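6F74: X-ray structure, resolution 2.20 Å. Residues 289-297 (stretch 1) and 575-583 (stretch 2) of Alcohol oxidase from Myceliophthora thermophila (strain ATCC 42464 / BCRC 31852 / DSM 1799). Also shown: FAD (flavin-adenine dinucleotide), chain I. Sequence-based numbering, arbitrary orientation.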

# COMPACT_ATOMS: atom_id res chain seq x y z
N GLY A 289 -11.30 -1.57 -5.94
CA GLY A 289 -11.52 -0.47 -4.98
C GLY A 289 -12.10 -0.85 -3.62
O GLY A 289 -12.07 -0.04 -2.69
N GLY A 290 -12.62 -2.06 -3.49
CA GLY A 290 -13.23 -2.52 -2.25
C GLY A 290 -12.35 -3.33 -1.35
O GLY A 290 -12.84 -3.97 -0.44
N GLY A 291 -11.04 -3.31 -1.61
CA GLY A 291 -10.09 -3.99 -0.78
C GLY A 291 -9.95 -5.47 -1.05
O GLY A 291 -10.43 -5.96 -2.05
N PRO A 292 -9.24 -6.18 -0.16
CA PRO A 292 -9.09 -7.62 -0.25
C PRO A 292 -10.22 -8.37 0.41
O PRO A 292 -11.01 -7.78 1.14
N GLY A 293 -10.27 -9.66 0.13
CA GLY A 293 -11.10 -10.61 0.90
C GLY A 293 -12.35 -11.11 0.24
O GLY A 293 -13.26 -11.58 0.93
N TYR A 294 -12.44 -10.96 -1.09
CA TYR A 294 -13.61 -11.42 -1.85
C TYR A 294 -13.39 -12.80 -2.45
O TYR A 294 -14.33 -13.54 -2.68
N GLY A 295 -12.11 -13.16 -2.61
CA GLY A 295 -11.71 -14.41 -3.26
C GLY A 295 -10.21 -14.34 -3.41
O GLY A 295 -9.62 -13.29 -3.13
N ILE A 296 -9.58 -15.45 -3.80
CA ILE A 296 -8.13 -15.49 -4.02
C ILE A 296 -7.86 -15.13 -5.48
O ILE A 296 -8.21 -15.89 -6.39
N VAL A 297 -7.19 -13.99 -5.69
CA VAL A 297 -6.92 -13.51 -7.04
C VAL A 297 -5.73 -14.29 -7.63
O VAL A 297 -4.60 -14.20 -7.15
N ILE A 575 -14.15 -16.66 5.02
CA ILE A 575 -12.96 -17.45 4.97
C ILE A 575 -11.74 -16.56 4.73
O ILE A 575 -10.64 -16.91 5.18
N PHE A 576 -11.95 -15.41 4.07
CA PHE A 576 -10.87 -14.51 3.75
C PHE A 576 -10.82 -13.27 4.62
O PHE A 576 -10.34 -12.22 4.17
N PHE A 577 -11.27 -13.40 5.87
CA PHE A 577 -11.23 -12.31 6.83
C PHE A 577 -9.90 -11.60 6.80
O PHE A 577 -8.85 -12.24 6.82
N CYS A 578 -9.94 -10.28 6.71
CA CYS A 578 -8.79 -9.47 7.05
C CYS A 578 -9.21 -8.21 7.78
O CYS A 578 -10.35 -7.73 7.65
N ARG A 579 -8.29 -7.74 8.60
CA ARG A 579 -8.44 -6.56 9.46
C ARG A 579 -8.80 -5.31 8.63
O ARG A 579 -8.09 -5.01 7.70
N THR A 580 -9.88 -4.61 8.98
CA THR A 580 -10.40 -3.45 8.24
C THR A 580 -11.01 -3.77 6.88
O THR A 580 -11.58 -2.86 6.25
N CYS A 581 -10.91 -5.00 6.40
CA CYS A 581 -11.46 -5.37 5.10
C CYS A 581 -12.97 -5.31 5.18
O CYS A 581 -13.56 -5.25 6.29
N VAL A 582 -13.61 -5.24 4.02
CA VAL A 582 -15.06 -5.10 3.99
C VAL A 582 -15.68 -6.29 4.73
O VAL A 582 -15.30 -7.47 4.48
N GLY A 583 -16.60 -5.99 5.65
CA GLY A 583 -17.25 -7.02 6.45
C GLY A 583 -16.57 -7.44 7.73
O GLY A 583 -17.14 -8.23 8.47

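The contact between these two stretches of alcohol oxidase illustrates how a glycine-rich loop and a disulfide-braced turn can pack by apolar contact and shared water, with no direct hydrogen bond crossing between them. Phe576 gives the largest share of the buried surface. Its CB points toward the other stretch, and with chi1 near -52° (m) the ring reaches the backbone of Gly295, whose C lies over one face, with CE2 3.5 Å from Gly295 CA. Ile296 (m, t) starts sideways, but its end turns nearer, bringing CG1 to 3.7 Å from Phe576 CE1. Gly293 is where the backbones come closest, its CA 4.8 Å from that of Phe576; a CB there would sit tightly against Phe576 O, and its backbone angles independently call for glycine.

The turn is held in shape by its own bonds. Cys578 (p) and Cys581 (m) join through a 2.0 Å SG–SG disulfide, and Cys581 N donates to Cys578 O at 3.1 Å across a type II turn. Both cysteines point toward the loop, where the Pro292 ring meets the sulfurs: CD is 3.7 Å from Cys581 SG and CB 4.0 Å from Cys578 SG.

Tyr294 (m) leaves its backbone pointing away, yet its ring returns so that OH donates to Gly290 O at 2.6 Å and lies 3.2 Å from CG2 of Val582 (t), which points toward the loop.

Water supplies the polar link. One molecule accepts from Val582 N (2.9 Å from its O) and lies within hydrogen-bonding distance of Gly290 O and Pro292 O; a second bridges Pro292 O and Val582 O.

Beyond this interface, Val297 pairs with the FAD adenine through its backbone: N donates to N1A and O accepts from N6A, both at 2.9 Å.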

# COMPACT_ATOMS: atom_id res chain seq x y z
CB PRO A 292 -7.77 -7.89 0.49
CG PRO A 292 -7.38 -6.58 1.15
CD PRO A 292 -8.51 -5.64 1.00
CB TYR A 294 -14.01 -10.41 -2.92
CG TYR A 294 -14.31 -9.05 -2.36
CD1 TYR A 294 -15.56 -8.74 -1.85
CD2 TYR A 294 -13.32 -8.06 -2.32
CE1 TYR A 294 -15.84 -7.50 -1.33
CE2 TYR A 294 -13.58 -6.82 -1.78
CZ TYR A 294 -14.84 -6.52 -1.31
OH TYR A 294 -15.11 -5.27 -0.80
CB ILE A 296 -7.53 -16.89 -3.74
CG1 ILE A 296 -7.87 -17.36 -2.33
CG2 ILE A 296 -6.01 -16.86 -3.90
CD1 ILE A 296 -7.85 -18.87 -2.19
CB VAL A 297 -6.69 -12.00 -7.09
CG1 VAL A 297 -6.50 -11.54 -8.53
CG2 VAL A 297 -7.85 -11.25 -6.44
CB ILE A 575 -13.07 -18.57 3.88
CG1 ILE A 575 -14.28 -19.48 4.14
CG2 ILE A 575 -11.80 -19.40 3.79
CD1 ILE A 575 -14.37 -20.04 5.55
CB PHE A 576 -10.94 -14.15 2.27
CG PHE A 576 -11.02 -15.34 1.35
CD1 PHE A 576 -10.08 -16.34 1.43
CD2 PHE A 576 -11.99 -15.42 0.37
CE1 PHE A 576 -10.12 -17.44 0.57
CE2 PHE A 576 -12.06 -16.52 -0.47
CZ PHE A 576 -11.11 -17.52 -0.38
CB PHE A 577 -11.47 -12.77 8.27
CG PHE A 577 -11.32 -11.67 9.28
CD1 PHE A 577 -12.40 -10.83 9.58
CD2 PHE A 577 -10.10 -11.42 9.88
CE1 PHE A 577 -12.27 -9.80 10.48
CE2 PHE A 577 -9.96 -10.38 10.77
CZ PHE A 577 -11.04 -9.56 11.06
CB CYS A 578 -7.87 -9.17 5.84
SG CYS A 578 -8.73 -8.81 4.30
CB ARG A 579 -7.09 -6.35 10.17
CG ARG A 579 -7.21 -5.42 11.31
CD ARG A 579 -5.91 -5.24 12.06
NE ARG A 579 -6.09 -3.97 12.78
CZ ARG A 579 -5.80 -2.76 12.30
NH1 ARG A 579 -5.21 -2.58 11.09
NH2 ARG A 579 -6.08 -1.72 13.05
CB THR A 580 -9.37 -2.29 7.99
OG1 THR A 580 -8.44 -2.63 6.96
CG2 THR A 580 -8.65 -1.86 9.26
CB CYS A 581 -10.96 -6.75 4.62
SG CYS A 581 -9.16 -6.82 4.46
CB VAL A 582 -15.56 -5.02 2.53
CG1 VAL A 582 -17.06 -5.21 2.46
CG2 VAL A 582 -15.14 -3.68 1.92
PA FAD I . 0.37 -8.41 0.91
O1A FAD I . 0.78 -8.07 2.34
O2A FAD I . 0.92 -9.68 0.34
O5B FAD I . -1.21 -8.43 0.87
C5B FAD I . -1.92 -7.25 1.12
C4B FAD I . -3.39 -7.60 1.32
O4B FAD I . -3.85 -8.12 0.09
C3B FAD I . -3.70 -8.65 2.35
O3B FAD I . -5.01 -8.39 2.84
C2B FAD I . -3.76 -9.94 1.56
O2B FAD I . -4.67 -10.92 2.07
C1B FAD I . -4.29 -9.47 0.24
N9A FAD I . -3.85 -10.21 -0.94
C8A FAD I . -2.62 -10.24 -1.46
N7A FAD I . -2.58 -11.00 -2.58
C5A FAD I . -3.81 -11.46 -2.77
C6A FAD I . -4.43 -12.31 -3.78
N6A FAD I . -3.63 -12.77 -4.77
N1A FAD I . -5.75 -12.58 -3.65
C2A FAD I . -6.48 -12.08 -2.62
N3A FAD I . -5.97 -11.26 -1.66
C4A FAD I . -4.66 -10.93 -1.70
N1 FAD I . 1.27 1.46 -2.60
C2 FAD I . 1.06 2.40 -3.56
O2 FAD I . -0.12 2.68 -3.88
N3 FAD I . 2.08 3.01 -4.19
C4 FAD I . 3.36 2.77 -3.89
O4 FAD I . 4.30 3.36 -4.47
C4X FAD I . 3.68 1.78 -2.85
N5 FAD I . 4.95 1.50 -2.50
C5X FAD I . 5.21 0.58 -1.54
C6 FAD I . 6.53 0.29 -1.20
C7 FAD I . 6.85 -0.66 -0.25
C7M FAD I . 8.33 -0.83 0.01
C8 FAD I . 5.76 -1.41 0.44
C8M FAD I . 6.02 -2.50 1.47
C9 FAD I . 4.43 -1.10 0.12
C9A FAD I . 4.10 -0.14 -0.85
N10 FAD I . 2.76 0.17 -1.22
C10 FAD I . 2.53 1.13 -2.21
C1' FAD I . 1.58 -0.42 -0.53
C2' FAD I . 0.87 -1.58 -1.15
O2' FAD I . -0.02 -1.05 -2.13
C3' FAD I . 0.04 -2.29 -0.08
O3' FAD I . 0.83 -2.61 1.08
C4' FAD I . -0.62 -3.55 -0.61
O4' FAD I . -1.39 -4.17 0.42
C5' FAD I . 0.41 -4.52 -1.16
O5' FAD I . -0.23 -5.68 -1.67
P FAD I . 0.66 -6.99 -1.60
O1P FAD I . 2.03 -6.70 -2.16
O2P FAD I . -0.16 -8.09 -2.17
O3P FAD I . 0.80 -7.14 0.01
O HOH W 1 -11.96 -5.54 1.71
O HOH W 2 -13.47 -8.47 2.81